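Murein peptide amidase A (Escherichia coli O157:H7, PDB 5HXD) probably hydrolyses, with the help of a zinc ion, the gamma-D-glutamyl-diaminopimelate amide bond of murein tripeptide during peptidoglycan degradation. Local coordinates at residues P212-D217 and E221-A226; G42-G47 and V57-A62; L171-A176 and L181-S186. All coordinates share one frame; numbering follows the deposited sequence.

Contact 1. Residues P212-D217 and E221-A226; sequences PPISSD and EKYLFA
The loop that follows strand 206-210, which ends at the predicted proton donor/acceptor Glu210, brings Pro212 and Ile214 against Tyr223, at the junction between helices 216-222 and 224-230. Pro212 and Tyr223 reach toward each other from opposite directions. The proline CD comes to the rim of the phenol close to the ring plane, 3.8 Å from Tyr223 CE2, and its CG lies 3.6 Å from Tyr223 OH, so the pyrrolidine borders the hydroxyl end of the ring and not a face. Ile214 approaches obliquely. With CG1 anti to the backbone N (chi1 -173°) and the chain fully extended beyond it, the methyl CD1 is carried 4.0 Å from Tyr223 CE2. The same methyl also meets the aliphatic part of Lys222, whose CD is 4.1 Å away, while that CD sits above one face of the Tyr223 ring, offset toward the rim.

After Ile214 the chain turns into helix 216-222, with Ser215 at the N-cap position, where its OG accepts a hydrogen bond from Glu218 N. This is the helical part of the M14 peptidase fold that follows the strand of Glu210, and it also lines the dimer interface: Asp217 OD2 is hydrogen-bonded to Ser117 OG of the second subunit. One helical turn on, the Glu221 CB passes 3.9 Å from the Asp217 carbonyl oxygen, and the Glu221 carboxylate leads away from the loop. Phe211 also meets the Tyr223 ring, their planes inclined at about 50°.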
# COMPACT_ATOMS: atom_id res chain seq x y z
N PRO A 212 7.76 12.15 -5.99
CA PRO A 212 9.15 11.69 -6.04
C PRO A 212 9.27 10.46 -5.17
O PRO A 212 8.27 10.07 -4.55
CB PRO A 212 9.92 12.87 -5.46
CG PRO A 212 8.95 13.44 -4.44
CD PRO A 212 7.56 13.22 -5.00
N PRO A 213 10.45 9.82 -5.12
CA PRO A 213 10.61 8.80 -4.08
C PRO A 213 10.48 9.46 -2.72
O PRO A 213 11.18 10.43 -2.44
CB PRO A 213 12.02 8.27 -4.32
CG PRO A 213 12.29 8.57 -5.76
CD PRO A 213 11.62 9.88 -6.02
N ILE A 214 9.56 8.97 -1.91
CA ILE A 214 9.27 9.59 -0.63
C ILE A 214 8.42 8.66 0.24
O ILE A 214 7.51 8.00 -0.25
CB ILE A 214 8.56 10.94 -0.81
CG1 ILE A 214 8.42 11.65 0.54
CG2 ILE A 214 7.20 10.75 -1.53
CD1 ILE A 214 7.67 12.97 0.50
N SER A 215 8.72 8.61 1.53
CA SER A 215 8.00 7.74 2.44
C SER A 215 6.59 8.26 2.71
O SER A 215 6.36 9.45 2.63
CB SER A 215 8.77 7.61 3.75
OG SER A 215 8.86 8.86 4.40
N SER A 216 5.66 7.36 3.05
CA SER A 216 4.31 7.75 3.49
C SER A 216 4.32 8.60 4.77
O SER A 216 3.31 9.21 5.12
CB SER A 216 3.44 6.51 3.73
OG SER A 216 3.71 5.49 2.78
N ASP A 217 5.45 8.63 5.46
CA ASP A 217 5.54 9.35 6.73
C ASP A 217 5.88 10.83 6.52
O ASP A 217 5.35 11.70 7.21
CB ASP A 217 6.58 8.69 7.63
CG ASP A 217 6.74 9.41 8.96
OD1 ASP A 217 5.89 9.22 9.86
OD2 ASP A 217 7.72 10.18 9.09
N GLU A 221 3.38 14.57 5.79
CA GLU A 221 3.86 15.85 6.33
C GLU A 221 4.03 16.90 5.20
O GLU A 221 3.36 17.93 5.17
CB GLU A 221 5.19 15.63 7.10
CG GLU A 221 6.22 16.79 7.18
CD GLU A 221 5.66 18.13 7.66
OE1 GLU A 221 4.63 18.15 8.38
OE2 GLU A 221 6.26 19.19 7.31
N LYS A 222 4.92 16.60 4.27
CA LYS A 222 5.36 17.55 3.24
C LYS A 222 4.30 17.94 2.20
O LYS A 222 4.32 19.07 1.70
CB LYS A 222 6.58 16.96 2.54
CG LYS A 222 7.26 17.83 1.55
CD LYS A 222 8.23 16.99 0.72
CE LYS A 222 9.17 17.84 -0.12
NZ LYS A 222 10.01 18.70 0.77
N TYR A 223 3.39 17.03 1.87
CA TYR A 223 2.48 17.20 0.73
C TYR A 223 1.00 17.27 1.11
O TYR A 223 0.12 17.32 0.24
CB TYR A 223 2.67 16.05 -0.28
CG TYR A 223 3.95 16.17 -1.07
CD1 TYR A 223 4.52 17.40 -1.32
CD2 TYR A 223 4.59 15.04 -1.56
CE1 TYR A 223 5.68 17.52 -2.03
CE2 TYR A 223 5.77 15.15 -2.28
CZ TYR A 223 6.31 16.39 -2.50
OH TYR A 223 7.47 16.52 -3.22
N LEU A 224 0.73 17.26 2.41
CA LEU A 224 -0.64 17.18 2.90
C LEU A 224 -1.33 18.49 2.65
O LEU A 224 -2.54 18.52 2.41
CB LEU A 224 -0.67 16.83 4.39
CG LEU A 224 -2.03 16.64 5.07
CD1 LEU A 224 -2.97 15.88 4.16
CD2 LEU A 224 -1.87 15.91 6.40
N PHE A 225 -0.56 19.58 2.69
CA PHE A 225 -1.04 20.92 2.41
C PHE A 225 -1.57 20.97 0.98
O PHE A 225 -2.74 21.30 0.73
CB PHE A 225 0.08 21.95 2.62
CG PHE A 225 -0.29 23.35 2.19
CD1 PHE A 225 -1.00 24.19 3.03
CD2 PHE A 225 0.08 23.82 0.92
CE1 PHE A 225 -1.34 25.49 2.61
CE2 PHE A 225 -0.26 25.11 0.51
CZ PHE A 225 -0.97 25.94 1.36
N ALA A 226 -0.69 20.61 0.05
CA ALA A 226 -1.04 20.62 -1.36
C ALA A 226 -2.22 19.68 -1.65
O ALA A 226 -3.18 20.08 -2.31
CB ALA A 226 0.17 20.26 -2.20

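Contact 2. Residues G42-G47 and V57-A62; sequences GLILAG and VTLSCA
Ser60 OG is gripped by two hydrogen bonds, one with Arg64 NE a turn further along helix 53-65 and one with the backbone O of Leu86 of the second subunit. The neighbouring residue, Leu59, serves a different side of the helix: it packs on strand 43-45, within the beta-alpha-beta unit formed by strand 43-45, helix 53-65 and strand 74-76 of the mixed sheet. Strand 43-45 is flanked in that sheet by strands 74-76 and 153-157. The contact is wholly buried and apolar, and Leu59 alone carries its helical side. Having CG anti to the backbone N (chi1 -176°), Leu59 sends its forked end out toward the strand, where it crosses the Ile44 side chain obliquely. Both of its methyls touch the single methyl CG2 of Ile44, and CD2 reaches on to Ala46. Leu45, lying between these two in sequence, faces the other way, onto Val153 and Ser155 of strand 153-157. Just beyond Gly47 the chain reaches the predicted zinc ligands His49 and Glu52. Ile44 CG2 lies 3.9 Å from Leu59 CD1 and equally far from Leu59 CD2, and Ala46 CB is 4.0 Å from that same CD2.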
# COMPACT_ATOMS: atom_id res chain seq x y z
N GLY A 42 -14.10 17.39 -10.65
CA GLY A 42 -13.12 16.56 -11.32
C GLY A 42 -12.88 15.28 -10.54
O GLY A 42 -13.60 14.99 -9.59
N LEU A 43 -11.87 14.53 -10.94
CA LEU A 43 -11.63 13.22 -10.32
C LEU A 43 -10.19 13.12 -9.83
O LEU A 43 -9.25 13.45 -10.58
CB LEU A 43 -11.94 12.10 -11.31
CG LEU A 43 -11.79 10.63 -10.90
CD1 LEU A 43 -12.45 10.35 -9.56
CD2 LEU A 43 -12.39 9.76 -11.99
N ILE A 44 -10.01 12.69 -8.58
CA ILE A 44 -8.65 12.48 -8.07
C ILE A 44 -8.43 10.99 -7.76
O ILE A 44 -9.18 10.35 -7.04
CB ILE A 44 -8.37 13.35 -6.83
CG1 ILE A 44 -8.71 14.81 -7.14
CG2 ILE A 44 -6.90 13.25 -6.43
CD1 ILE A 44 -9.08 15.63 -5.92
N LEU A 45 -7.35 10.47 -8.33
CA LEU A 45 -7.16 9.04 -8.47
C LEU A 45 -5.85 8.65 -7.83
O LEU A 45 -4.91 9.46 -7.82
CB LEU A 45 -7.13 8.67 -9.96
CG LEU A 45 -7.98 7.60 -10.61
CD1 LEU A 45 -9.44 7.78 -10.29
CD2 LEU A 45 -7.77 7.69 -12.10
N ALA A 46 -5.77 7.42 -7.32
CA ALA A 46 -4.51 6.91 -6.81
C ALA A 46 -4.45 5.39 -6.81
O ALA A 46 -5.45 4.71 -7.03
CB ALA A 46 -4.27 7.44 -5.42
N GLY A 47 -3.25 4.86 -6.57
CA GLY A 47 -3.06 3.43 -6.47
C GLY A 47 -3.35 2.61 -7.71
O GLY A 47 -3.68 1.43 -7.61
N VAL A 57 -1.63 6.98 0.62
CA VAL A 57 -1.73 7.35 2.02
C VAL A 57 -1.90 8.86 2.13
O VAL A 57 -2.65 9.34 2.98
CB VAL A 57 -0.51 6.89 2.82
CG1 VAL A 57 -0.61 7.37 4.25
CG2 VAL A 57 -0.41 5.37 2.78
N THR A 58 -1.24 9.59 1.25
CA THR A 58 -1.31 11.05 1.24
C THR A 58 -2.72 11.54 0.91
O THR A 58 -3.26 12.40 1.61
CB THR A 58 -0.34 11.66 0.22
OG1 THR A 58 1.00 11.41 0.64
CG2 THR A 58 -0.57 13.17 0.14
N LEU A 59 -3.29 10.99 -0.15
CA LEU A 59 -4.67 11.30 -0.54
C LEU A 59 -5.68 10.84 0.50
O LEU A 59 -6.68 11.52 0.72
CB LEU A 59 -4.99 10.67 -1.90
CG LEU A 59 -6.38 11.00 -2.46
CD1 LEU A 59 -6.56 12.50 -2.57
CD2 LEU A 59 -6.56 10.32 -3.82
N SER A 60 -5.44 9.69 1.13
CA SER A 60 -6.31 9.19 2.20
C SER A 60 -6.24 10.10 3.43
O SER A 60 -7.21 10.22 4.18
CB SER A 60 -5.92 7.76 2.60
OG SER A 60 -6.77 7.26 3.63
N CYS A 61 -5.07 10.72 3.62
CA CYS A 61 -4.86 11.64 4.74
C CYS A 61 -5.54 12.96 4.46
O CYS A 61 -6.20 13.54 5.32
CB CYS A 61 -3.37 11.86 5.01
SG CYS A 61 -2.57 10.51 5.92
N ALA A 62 -5.38 13.43 3.23
CA ALA A 62 -6.00 14.66 2.80
C ALA A 62 -7.51 14.53 2.86
O ALA A 62 -8.18 15.43 3.34
CB ALA A 62 -5.55 15.02 1.43

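Contact 3. Residues L171-A176 and L181-S186; sequences LGEWLA and LPLVTS
Leu181 N donates a hydrogen bond to Ala176 O, 3.0 Å long with an angle of 144° at the hydrogen, so the chain emerging from helix 170-178 is tied back to the helix it has just left. The donor lies in the plane of the Ala176 carbonyl, and the C=O...N angle of 145° shows that it comes in off the C=O direction. The Leu181 side chain turns to Ile163, and lies about 6 Å from the side chain of Glu210, the predicted proton donor/acceptor.

Pro182 points away from the helix, but its carbonyl oxygen accepts a backbone hydrogen bond from Ile163, and with it the chain joins the sheet. Strand 183-184 runs parallel to strand 162-164 at one outer side of the mixed sheet, which makes strand 162-164, helix 170-178 and strand 183-184 a beta-alpha-beta unit. Leu183 is its main apolar link to the helix. Its CB rests 3.7 Å from Ala176 CB, and because CG stands anti to the backbone N (chi1 177°) the fork continues along the helix to the preceding turn. There both methyls face Gly172 O, CD1 at 3.7 Å and CD2 at 3.5 Å. CD2 also meets the aliphatic CG of Glu173, whose side chain crosses that of Leu183 at about a right angle. The backbone of Val184 is hydrogen-bonded to Ile163 and Asp165.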
# COMPACT_ATOMS: atom_id res chain seq x y z
N LEU A 171 -4.45 24.06 -13.92
CA LEU A 171 -4.39 23.03 -12.90
C LEU A 171 -3.01 22.39 -12.92
O LEU A 171 -2.42 22.10 -11.88
CB LEU A 171 -5.50 22.00 -13.14
CG LEU A 171 -5.76 20.93 -12.10
CD1 LEU A 171 -5.66 21.50 -10.70
CD2 LEU A 171 -7.15 20.37 -12.35
N GLY A 172 -2.49 22.21 -14.13
CA GLY A 172 -1.16 21.66 -14.32
C GLY A 172 -0.07 22.53 -13.73
O GLY A 172 0.90 22.02 -13.16
N GLU A 173 -0.23 23.85 -13.87
CA GLU A 173 0.73 24.80 -13.31
C GLU A 173 0.46 25.03 -11.83
O GLU A 173 1.38 25.31 -11.06
CB GLU A 173 0.71 26.11 -14.11
CG GLU A 173 1.17 25.90 -15.55
CD GLU A 173 1.26 27.16 -16.38
OE1 GLU A 173 0.20 27.74 -16.73
OE2 GLU A 173 2.41 27.55 -16.70
N TRP A 174 -0.80 24.91 -11.42
CA TRP A 174 -1.11 24.91 -10.00
C TRP A 174 -0.42 23.73 -9.33
O TRP A 174 0.25 23.89 -8.31
CB TRP A 174 -2.61 24.84 -9.75
CG TRP A 174 -2.90 24.90 -8.29
CD1 TRP A 174 -3.08 26.03 -7.55
CD2 TRP A 174 -3.01 23.80 -7.38
NE1 TRP A 174 -3.30 25.70 -6.23
CE2 TRP A 174 -3.27 24.34 -6.10
CE3 TRP A 174 -2.92 22.41 -7.51
CZ2 TRP A 174 -3.43 23.54 -4.96
CZ3 TRP A 174 -3.09 21.61 -6.38
CH2 TRP A 174 -3.34 22.18 -5.12
N LEU A 175 -0.60 22.55 -9.91
CA LEU A 175 -0.05 21.32 -9.34
C LEU A 175 1.45 21.41 -9.23
O LEU A 175 2.04 21.01 -8.22
CB LEU A 175 -0.45 20.10 -10.19
CG LEU A 175 -1.90 19.62 -10.10
CD1 LEU A 175 -2.25 18.67 -11.23
CD2 LEU A 175 -2.19 18.97 -8.75
N ALA A 176 2.08 21.96 -10.27
CA ALA A 176 3.53 22.05 -10.31
C ALA A 176 4.04 22.90 -9.17
O ALA A 176 5.00 22.55 -8.49
CB ALA A 176 4.00 22.60 -11.64
N LEU A 181 6.93 20.35 -7.91
CA LEU A 181 7.38 19.42 -8.92
C LEU A 181 7.37 20.11 -10.27
O LEU A 181 6.45 20.87 -10.57
CB LEU A 181 6.47 18.19 -8.96
CG LEU A 181 6.57 17.30 -7.74
CD1 LEU A 181 5.62 16.14 -7.90
CD2 LEU A 181 8.01 16.82 -7.60
N PRO A 182 8.38 19.84 -11.08
CA PRO A 182 8.47 20.35 -12.45
C PRO A 182 7.22 20.04 -13.26
O PRO A 182 6.61 19.00 -13.04
CB PRO A 182 9.69 19.62 -13.02
CG PRO A 182 9.88 18.45 -12.12
CD PRO A 182 9.49 18.93 -10.77
N LEU A 183 6.85 20.92 -14.18
CA LEU A 183 5.73 20.65 -15.08
C LEU A 183 6.24 20.24 -16.45
O LEU A 183 7.06 20.92 -17.06
CB LEU A 183 4.81 21.87 -15.20
CG LEU A 183 3.63 21.73 -16.16
CD1 LEU A 183 2.81 20.49 -15.89
CD2 LEU A 183 2.75 22.93 -16.04
N VAL A 184 5.74 19.10 -16.93
CA VAL A 184 6.24 18.45 -18.14
C VAL A 184 5.02 17.99 -18.93
O VAL A 184 3.92 17.98 -18.38
CB VAL A 184 7.21 17.29 -17.75
CG1 VAL A 184 6.76 15.94 -18.28
CG2 VAL A 184 8.64 17.62 -18.18
N THR A 185 5.15 17.66 -20.21
CA THR A 185 3.99 17.12 -20.93
C THR A 185 3.97 15.58 -20.97
O THR A 185 2.89 14.97 -20.99
CB THR A 185 3.90 17.67 -22.38
OG1 THR A 185 5.21 17.90 -22.90
CG2 THR A 185 3.08 18.96 -22.45
N SER A 186 5.13 14.93 -20.94
CA SER A 186 5.15 13.46 -20.98
C SER A 186 6.31 12.80 -20.26
O SER A 186 7.38 13.39 -20.09
CB SER A 186 5.14 12.98 -22.43
OG SER A 186 3.85 13.08 -22.99

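Contact 2 is the core member of the three, fully buried and made of aliphatic groups alone, whereas contacts 1 and 3 are partly buried and have their centres about 15 Å from the centre of the chain. Contacts 2 and 3 each join a helix to the same mixed sheet, but only in contact 3 does a backbone bond cross between the segments; contact 1 instead packs a loop on a helix junction and adds an aromatic ring. Contact 1 touches both others: Leu224 packs on Cys61 and Ala62 of contact 2, and Ala226 O lies near Trp174 of contact 3. The second subunit reaches contacts 1 and 2 but not contact 3.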